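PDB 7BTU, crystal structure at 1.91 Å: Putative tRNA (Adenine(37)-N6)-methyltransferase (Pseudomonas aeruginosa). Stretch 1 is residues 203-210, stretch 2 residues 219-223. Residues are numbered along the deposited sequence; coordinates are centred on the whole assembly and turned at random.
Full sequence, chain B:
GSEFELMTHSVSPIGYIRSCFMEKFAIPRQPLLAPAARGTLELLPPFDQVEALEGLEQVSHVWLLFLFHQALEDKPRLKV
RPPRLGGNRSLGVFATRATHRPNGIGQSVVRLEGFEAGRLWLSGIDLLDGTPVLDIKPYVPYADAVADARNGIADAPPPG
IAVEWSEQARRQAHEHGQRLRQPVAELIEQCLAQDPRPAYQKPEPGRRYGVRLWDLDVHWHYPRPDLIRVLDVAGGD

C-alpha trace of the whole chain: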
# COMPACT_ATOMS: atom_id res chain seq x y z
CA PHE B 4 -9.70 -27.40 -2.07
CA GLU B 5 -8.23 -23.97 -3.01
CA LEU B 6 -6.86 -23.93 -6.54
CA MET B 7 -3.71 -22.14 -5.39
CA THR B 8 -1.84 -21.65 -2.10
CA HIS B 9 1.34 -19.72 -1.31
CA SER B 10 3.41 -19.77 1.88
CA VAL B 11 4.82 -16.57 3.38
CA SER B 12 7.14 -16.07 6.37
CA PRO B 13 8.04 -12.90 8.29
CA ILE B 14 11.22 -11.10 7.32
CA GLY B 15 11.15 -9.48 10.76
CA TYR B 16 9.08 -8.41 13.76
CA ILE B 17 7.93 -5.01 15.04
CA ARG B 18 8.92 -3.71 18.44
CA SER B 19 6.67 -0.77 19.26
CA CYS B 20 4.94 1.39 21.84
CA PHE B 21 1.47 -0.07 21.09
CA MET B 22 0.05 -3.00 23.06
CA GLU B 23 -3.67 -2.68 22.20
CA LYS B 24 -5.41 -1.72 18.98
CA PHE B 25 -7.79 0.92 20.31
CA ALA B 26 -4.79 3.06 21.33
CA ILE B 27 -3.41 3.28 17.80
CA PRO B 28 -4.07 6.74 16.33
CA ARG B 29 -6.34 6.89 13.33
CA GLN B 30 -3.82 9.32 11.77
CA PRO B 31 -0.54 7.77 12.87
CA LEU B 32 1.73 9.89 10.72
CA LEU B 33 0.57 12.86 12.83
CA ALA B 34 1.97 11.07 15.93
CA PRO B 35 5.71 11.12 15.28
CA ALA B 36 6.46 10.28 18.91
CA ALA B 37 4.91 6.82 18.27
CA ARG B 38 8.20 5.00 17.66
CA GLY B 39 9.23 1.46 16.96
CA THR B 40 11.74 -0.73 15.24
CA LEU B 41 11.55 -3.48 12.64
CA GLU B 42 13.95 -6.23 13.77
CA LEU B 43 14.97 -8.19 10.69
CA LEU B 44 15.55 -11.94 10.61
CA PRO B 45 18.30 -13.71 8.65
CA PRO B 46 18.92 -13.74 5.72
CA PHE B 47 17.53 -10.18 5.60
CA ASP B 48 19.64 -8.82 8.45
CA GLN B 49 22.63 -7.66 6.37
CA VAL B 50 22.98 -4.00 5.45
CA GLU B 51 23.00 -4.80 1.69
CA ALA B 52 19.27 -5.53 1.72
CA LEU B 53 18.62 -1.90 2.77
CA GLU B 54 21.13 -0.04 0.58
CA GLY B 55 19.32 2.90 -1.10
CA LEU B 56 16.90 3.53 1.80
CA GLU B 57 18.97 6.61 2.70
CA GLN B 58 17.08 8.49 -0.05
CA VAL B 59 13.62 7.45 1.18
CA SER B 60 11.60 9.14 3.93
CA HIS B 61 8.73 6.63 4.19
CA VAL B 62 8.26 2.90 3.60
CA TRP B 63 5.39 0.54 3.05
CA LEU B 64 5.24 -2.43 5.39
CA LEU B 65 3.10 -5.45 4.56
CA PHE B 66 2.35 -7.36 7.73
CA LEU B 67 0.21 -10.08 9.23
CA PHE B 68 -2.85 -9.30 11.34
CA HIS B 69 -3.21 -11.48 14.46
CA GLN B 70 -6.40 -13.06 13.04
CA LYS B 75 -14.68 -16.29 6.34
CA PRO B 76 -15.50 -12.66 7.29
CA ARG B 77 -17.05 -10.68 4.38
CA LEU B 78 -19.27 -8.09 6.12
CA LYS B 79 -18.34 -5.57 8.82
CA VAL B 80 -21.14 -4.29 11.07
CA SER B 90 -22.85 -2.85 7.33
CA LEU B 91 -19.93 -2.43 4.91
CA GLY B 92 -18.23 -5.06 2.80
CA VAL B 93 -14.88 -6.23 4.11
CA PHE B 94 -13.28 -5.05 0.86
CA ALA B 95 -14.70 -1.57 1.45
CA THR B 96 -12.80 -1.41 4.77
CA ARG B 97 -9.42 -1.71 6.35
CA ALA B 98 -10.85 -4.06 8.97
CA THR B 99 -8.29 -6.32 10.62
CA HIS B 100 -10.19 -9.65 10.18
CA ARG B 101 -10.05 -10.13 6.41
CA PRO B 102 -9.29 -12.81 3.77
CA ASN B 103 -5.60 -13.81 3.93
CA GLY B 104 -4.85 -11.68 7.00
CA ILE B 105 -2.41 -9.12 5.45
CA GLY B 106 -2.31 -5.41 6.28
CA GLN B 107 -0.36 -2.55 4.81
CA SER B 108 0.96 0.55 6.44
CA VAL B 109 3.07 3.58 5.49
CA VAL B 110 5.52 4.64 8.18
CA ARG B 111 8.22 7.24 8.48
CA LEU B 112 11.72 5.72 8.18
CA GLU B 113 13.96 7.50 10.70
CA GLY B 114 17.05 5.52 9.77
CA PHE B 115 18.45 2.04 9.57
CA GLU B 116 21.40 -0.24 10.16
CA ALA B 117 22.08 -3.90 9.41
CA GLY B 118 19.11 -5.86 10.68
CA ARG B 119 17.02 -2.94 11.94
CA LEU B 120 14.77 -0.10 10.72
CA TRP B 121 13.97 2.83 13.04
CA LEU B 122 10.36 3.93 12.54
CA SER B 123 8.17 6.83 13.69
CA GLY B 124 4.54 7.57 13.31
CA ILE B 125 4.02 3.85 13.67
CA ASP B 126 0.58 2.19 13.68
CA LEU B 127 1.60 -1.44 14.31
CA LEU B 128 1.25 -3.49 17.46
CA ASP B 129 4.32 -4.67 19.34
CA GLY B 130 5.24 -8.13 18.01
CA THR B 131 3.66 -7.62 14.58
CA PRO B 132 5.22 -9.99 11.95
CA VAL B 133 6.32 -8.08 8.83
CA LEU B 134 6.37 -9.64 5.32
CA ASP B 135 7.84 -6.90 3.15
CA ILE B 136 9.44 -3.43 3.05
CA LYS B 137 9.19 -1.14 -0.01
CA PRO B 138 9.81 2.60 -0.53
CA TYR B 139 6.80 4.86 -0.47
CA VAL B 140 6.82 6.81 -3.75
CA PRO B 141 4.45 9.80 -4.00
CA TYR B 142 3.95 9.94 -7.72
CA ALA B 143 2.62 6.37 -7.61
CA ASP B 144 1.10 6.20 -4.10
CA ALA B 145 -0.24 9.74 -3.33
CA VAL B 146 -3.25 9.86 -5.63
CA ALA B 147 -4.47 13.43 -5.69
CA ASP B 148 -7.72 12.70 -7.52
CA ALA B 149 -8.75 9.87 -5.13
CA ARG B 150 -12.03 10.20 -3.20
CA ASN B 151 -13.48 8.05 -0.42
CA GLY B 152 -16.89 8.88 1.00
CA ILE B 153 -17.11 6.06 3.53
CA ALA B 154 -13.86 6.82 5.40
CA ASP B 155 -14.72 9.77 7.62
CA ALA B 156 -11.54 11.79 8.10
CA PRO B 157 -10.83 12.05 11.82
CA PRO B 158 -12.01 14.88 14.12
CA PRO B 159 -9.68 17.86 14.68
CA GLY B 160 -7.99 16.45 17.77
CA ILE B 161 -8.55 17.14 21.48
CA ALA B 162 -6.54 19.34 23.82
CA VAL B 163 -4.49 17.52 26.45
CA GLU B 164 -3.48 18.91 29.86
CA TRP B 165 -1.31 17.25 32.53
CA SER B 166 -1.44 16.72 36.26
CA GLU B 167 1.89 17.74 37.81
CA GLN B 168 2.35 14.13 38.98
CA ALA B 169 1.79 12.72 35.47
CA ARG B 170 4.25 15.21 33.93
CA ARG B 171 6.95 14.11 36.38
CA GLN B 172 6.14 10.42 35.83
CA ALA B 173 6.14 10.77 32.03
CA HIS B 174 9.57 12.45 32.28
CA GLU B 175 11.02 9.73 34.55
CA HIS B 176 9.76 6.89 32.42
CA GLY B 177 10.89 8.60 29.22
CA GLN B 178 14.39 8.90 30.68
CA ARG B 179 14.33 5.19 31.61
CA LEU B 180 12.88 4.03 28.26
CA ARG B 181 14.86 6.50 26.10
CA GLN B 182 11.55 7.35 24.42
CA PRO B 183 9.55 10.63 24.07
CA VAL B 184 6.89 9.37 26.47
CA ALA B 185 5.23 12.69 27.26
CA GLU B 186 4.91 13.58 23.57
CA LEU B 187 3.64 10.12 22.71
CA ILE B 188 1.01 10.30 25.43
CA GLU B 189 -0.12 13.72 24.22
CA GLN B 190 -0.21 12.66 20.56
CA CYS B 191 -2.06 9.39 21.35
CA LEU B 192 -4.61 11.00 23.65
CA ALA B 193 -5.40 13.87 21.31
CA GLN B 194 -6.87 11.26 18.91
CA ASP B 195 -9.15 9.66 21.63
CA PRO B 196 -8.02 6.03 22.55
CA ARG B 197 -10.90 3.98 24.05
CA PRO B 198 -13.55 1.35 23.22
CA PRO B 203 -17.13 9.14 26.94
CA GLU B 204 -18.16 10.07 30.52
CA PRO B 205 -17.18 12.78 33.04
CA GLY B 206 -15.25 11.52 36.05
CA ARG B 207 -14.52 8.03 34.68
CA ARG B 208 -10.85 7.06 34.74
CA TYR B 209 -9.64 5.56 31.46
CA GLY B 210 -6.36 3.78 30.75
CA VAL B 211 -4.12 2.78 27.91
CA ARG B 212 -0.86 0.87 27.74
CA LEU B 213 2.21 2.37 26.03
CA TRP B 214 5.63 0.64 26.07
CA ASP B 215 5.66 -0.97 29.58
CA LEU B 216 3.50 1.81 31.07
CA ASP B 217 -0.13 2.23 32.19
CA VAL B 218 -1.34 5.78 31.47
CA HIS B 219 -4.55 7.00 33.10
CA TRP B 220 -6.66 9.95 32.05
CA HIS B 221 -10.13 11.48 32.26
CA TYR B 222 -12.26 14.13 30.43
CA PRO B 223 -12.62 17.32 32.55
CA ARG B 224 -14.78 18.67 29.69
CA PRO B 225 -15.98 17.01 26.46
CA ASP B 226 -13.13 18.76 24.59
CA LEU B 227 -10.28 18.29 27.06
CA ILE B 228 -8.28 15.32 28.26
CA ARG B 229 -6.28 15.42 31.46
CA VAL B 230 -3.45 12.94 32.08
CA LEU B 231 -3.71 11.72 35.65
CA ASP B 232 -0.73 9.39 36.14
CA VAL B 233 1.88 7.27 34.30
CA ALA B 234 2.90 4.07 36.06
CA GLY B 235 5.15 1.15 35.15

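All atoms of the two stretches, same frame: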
# COMPACT_ATOMS: atom_id res chain seq x y z
N PRO B 203 -18.05 8.39 26.04
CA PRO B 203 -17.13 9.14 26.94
C PRO B 203 -17.97 9.56 28.15
O PRO B 203 -19.18 9.66 28.00
CB PRO B 203 -16.55 10.33 26.26
N GLU B 204 -17.36 9.80 29.31
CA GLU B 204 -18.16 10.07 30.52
C GLU B 204 -17.35 10.90 31.50
O GLU B 204 -16.20 10.55 31.78
CB GLU B 204 -18.57 8.73 31.14
CG GLU B 204 -19.26 8.73 32.43
CD GLU B 204 -19.41 7.31 32.97
OE1 GLU B 204 -18.79 6.37 32.42
OE2 GLU B 204 -20.17 7.13 33.93
N PRO B 205 -17.89 12.01 32.00
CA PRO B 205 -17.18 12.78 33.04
C PRO B 205 -16.81 11.90 34.23
O PRO B 205 -17.55 10.98 34.62
CB PRO B 205 -18.21 13.84 33.46
CG PRO B 205 -19.27 13.89 32.39
CD PRO B 205 -19.23 12.54 31.68
N GLY B 206 -15.69 12.22 34.85
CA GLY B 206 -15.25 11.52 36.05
C GLY B 206 -14.61 10.15 35.85
O GLY B 206 -13.70 9.79 36.60
N ARG B 207 -15.04 9.38 34.84
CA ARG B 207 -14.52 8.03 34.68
C ARG B 207 -13.03 8.05 34.37
O ARG B 207 -12.57 8.83 33.54
CB ARG B 207 -15.28 7.29 33.57
CG ARG B 207 -14.77 5.89 33.40
CD ARG B 207 -15.61 5.06 32.48
NE ARG B 207 -14.98 3.75 32.26
CZ ARG B 207 -15.65 2.66 31.88
NH1 ARG B 207 -16.97 2.73 31.68
NH2 ARG B 207 -15.00 1.52 31.71
N ARG B 208 -12.28 7.20 35.04
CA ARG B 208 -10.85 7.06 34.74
C ARG B 208 -10.65 6.02 33.63
O ARG B 208 -11.12 4.88 33.72
CB ARG B 208 -10.11 6.63 36.00
CG ARG B 208 -8.64 6.47 35.86
CD ARG B 208 -8.25 5.18 36.58
NE ARG B 208 -7.01 5.28 37.32
CZ ARG B 208 -6.36 4.23 37.81
NH1 ARG B 208 -6.86 3.01 37.64
NH2 ARG B 208 -5.22 4.40 38.46
N TYR B 209 -9.90 6.40 32.62
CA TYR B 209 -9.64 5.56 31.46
C TYR B 209 -8.16 5.21 31.49
O TYR B 209 -7.38 5.90 32.14
CB TYR B 209 -9.96 6.33 30.16
CG TYR B 209 -11.42 6.60 30.00
CD1 TYR B 209 -12.27 5.66 29.44
CD2 TYR B 209 -11.96 7.79 30.45
CE1 TYR B 209 -13.65 5.91 29.31
CE2 TYR B 209 -13.32 8.03 30.32
CZ TYR B 209 -14.15 7.11 29.76
OH TYR B 209 -15.48 7.41 29.67
N GLY B 210 -7.77 4.14 30.78
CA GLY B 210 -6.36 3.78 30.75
C GLY B 210 -5.97 3.24 29.40
O GLY B 210 -6.79 2.68 28.66
N HIS B 219 -3.15 6.79 32.75
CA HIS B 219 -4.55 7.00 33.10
C HIS B 219 -4.92 8.44 32.84
O HIS B 219 -4.09 9.34 33.03
CB HIS B 219 -4.84 6.64 34.57
CG HIS B 219 -4.56 5.20 34.86
ND1 HIS B 219 -3.44 4.79 35.55
CD2 HIS B 219 -5.21 4.08 34.47
CE1 HIS B 219 -3.44 3.47 35.60
NE2 HIS B 219 -4.51 3.02 34.97
N TRP B 220 -6.18 8.62 32.39
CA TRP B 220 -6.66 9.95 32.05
C TRP B 220 -8.18 10.05 32.28
O TRP B 220 -8.88 9.05 32.51
CB TRP B 220 -6.30 10.31 30.61
CG TRP B 220 -7.16 9.73 29.54
CD1 TRP B 220 -8.30 10.30 28.98
CD2 TRP B 220 -6.97 8.50 28.91
NE1 TRP B 220 -8.79 9.49 28.03
CE2 TRP B 220 -7.98 8.39 27.94
CE3 TRP B 220 -6.02 7.51 29.02
CZ2 TRP B 220 -8.09 7.30 27.13
CZ3 TRP B 220 -6.12 6.43 28.20
CH2 TRP B 220 -7.15 6.33 27.27
N HIS B 221 -8.68 11.30 32.25
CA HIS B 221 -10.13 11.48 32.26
C HIS B 221 -10.47 12.73 31.41
O HIS B 221 -9.57 13.42 30.92
CB HIS B 221 -10.63 11.50 33.73
CG HIS B 221 -10.29 12.75 34.51
ND1 HIS B 221 -10.61 12.88 35.84
CD2 HIS B 221 -9.77 13.94 34.13
CE1 HIS B 221 -10.25 14.08 36.26
NE2 HIS B 221 -9.75 14.75 35.24
N TYR B 222 -11.76 13.00 31.23
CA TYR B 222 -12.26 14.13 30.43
C TYR B 222 -12.78 15.20 31.36
O TYR B 222 -13.94 15.11 31.77
CB TYR B 222 -13.39 13.68 29.52
CG TYR B 222 -12.90 12.86 28.38
CD1 TYR B 222 -12.70 11.49 28.54
CD2 TYR B 222 -12.60 13.44 27.17
CE1 TYR B 222 -12.24 10.72 27.46
CE2 TYR B 222 -12.17 12.67 26.09
CZ TYR B 222 -11.96 11.32 26.26
OH TYR B 222 -11.51 10.57 25.17
N PRO B 223 -12.02 16.24 31.70
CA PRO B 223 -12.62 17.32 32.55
C PRO B 223 -13.77 18.04 31.86
O PRO B 223 -14.65 18.60 32.55
CB PRO B 223 -11.45 18.30 32.81
CG PRO B 223 -10.21 17.59 32.38
CD PRO B 223 -10.60 16.46 31.40
O HOH W 1 -13.56 11.04 32.22
O HOH W 2 -14.58 14.72 34.43

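How do the two backbones meet? They run antiparallel, and Tyr209 and Trp220 form the hydrogen-bonded pair: Tyr209 N donates to Trp220 O at 2.8 Å, almost in line, and Trp220 N donates to Tyr209 O at 3.0 Å. Gly210 and His219 follow as a non-hydrogen-bonded pair, their CA atoms 4.4 Å apart.

What joins the two stretches beyond this ladder? Water takes over. One molecule donates to Glu204 O (2.7 Å) and Arg207 O (2.8 Å) and accepts from Tyr222 N (2.8 Å). A second accepts from Gly206 N and donates to Tyr222 O, both at 2.8 Å, so Tyr222 is tied to the loop through both its backbone polar groups.

How do the aromatic side chains pack? Tyr209 and Trp220 share a face of the sheet. Their rings barely overlap; instead Tyr209 CB sits over the indole, 3.6 Å from Trp220 CE2, in a CH-pi contact. Tyr222 turns its edge toward the face of Tyr209, with Tyr222 CD1 3.9 Å from Tyr209 CE2.

What does Arg208 do with its charged end? Its guanidinium lies flat on the His219 ring, the planes only 3° apart. Arg208 NH2 approaches His219 ND1 to 3.4 Å, but the angle is poor for a hydrogen bond: this is stacking, and His219 ND1 is bonded elsewhere in the structure.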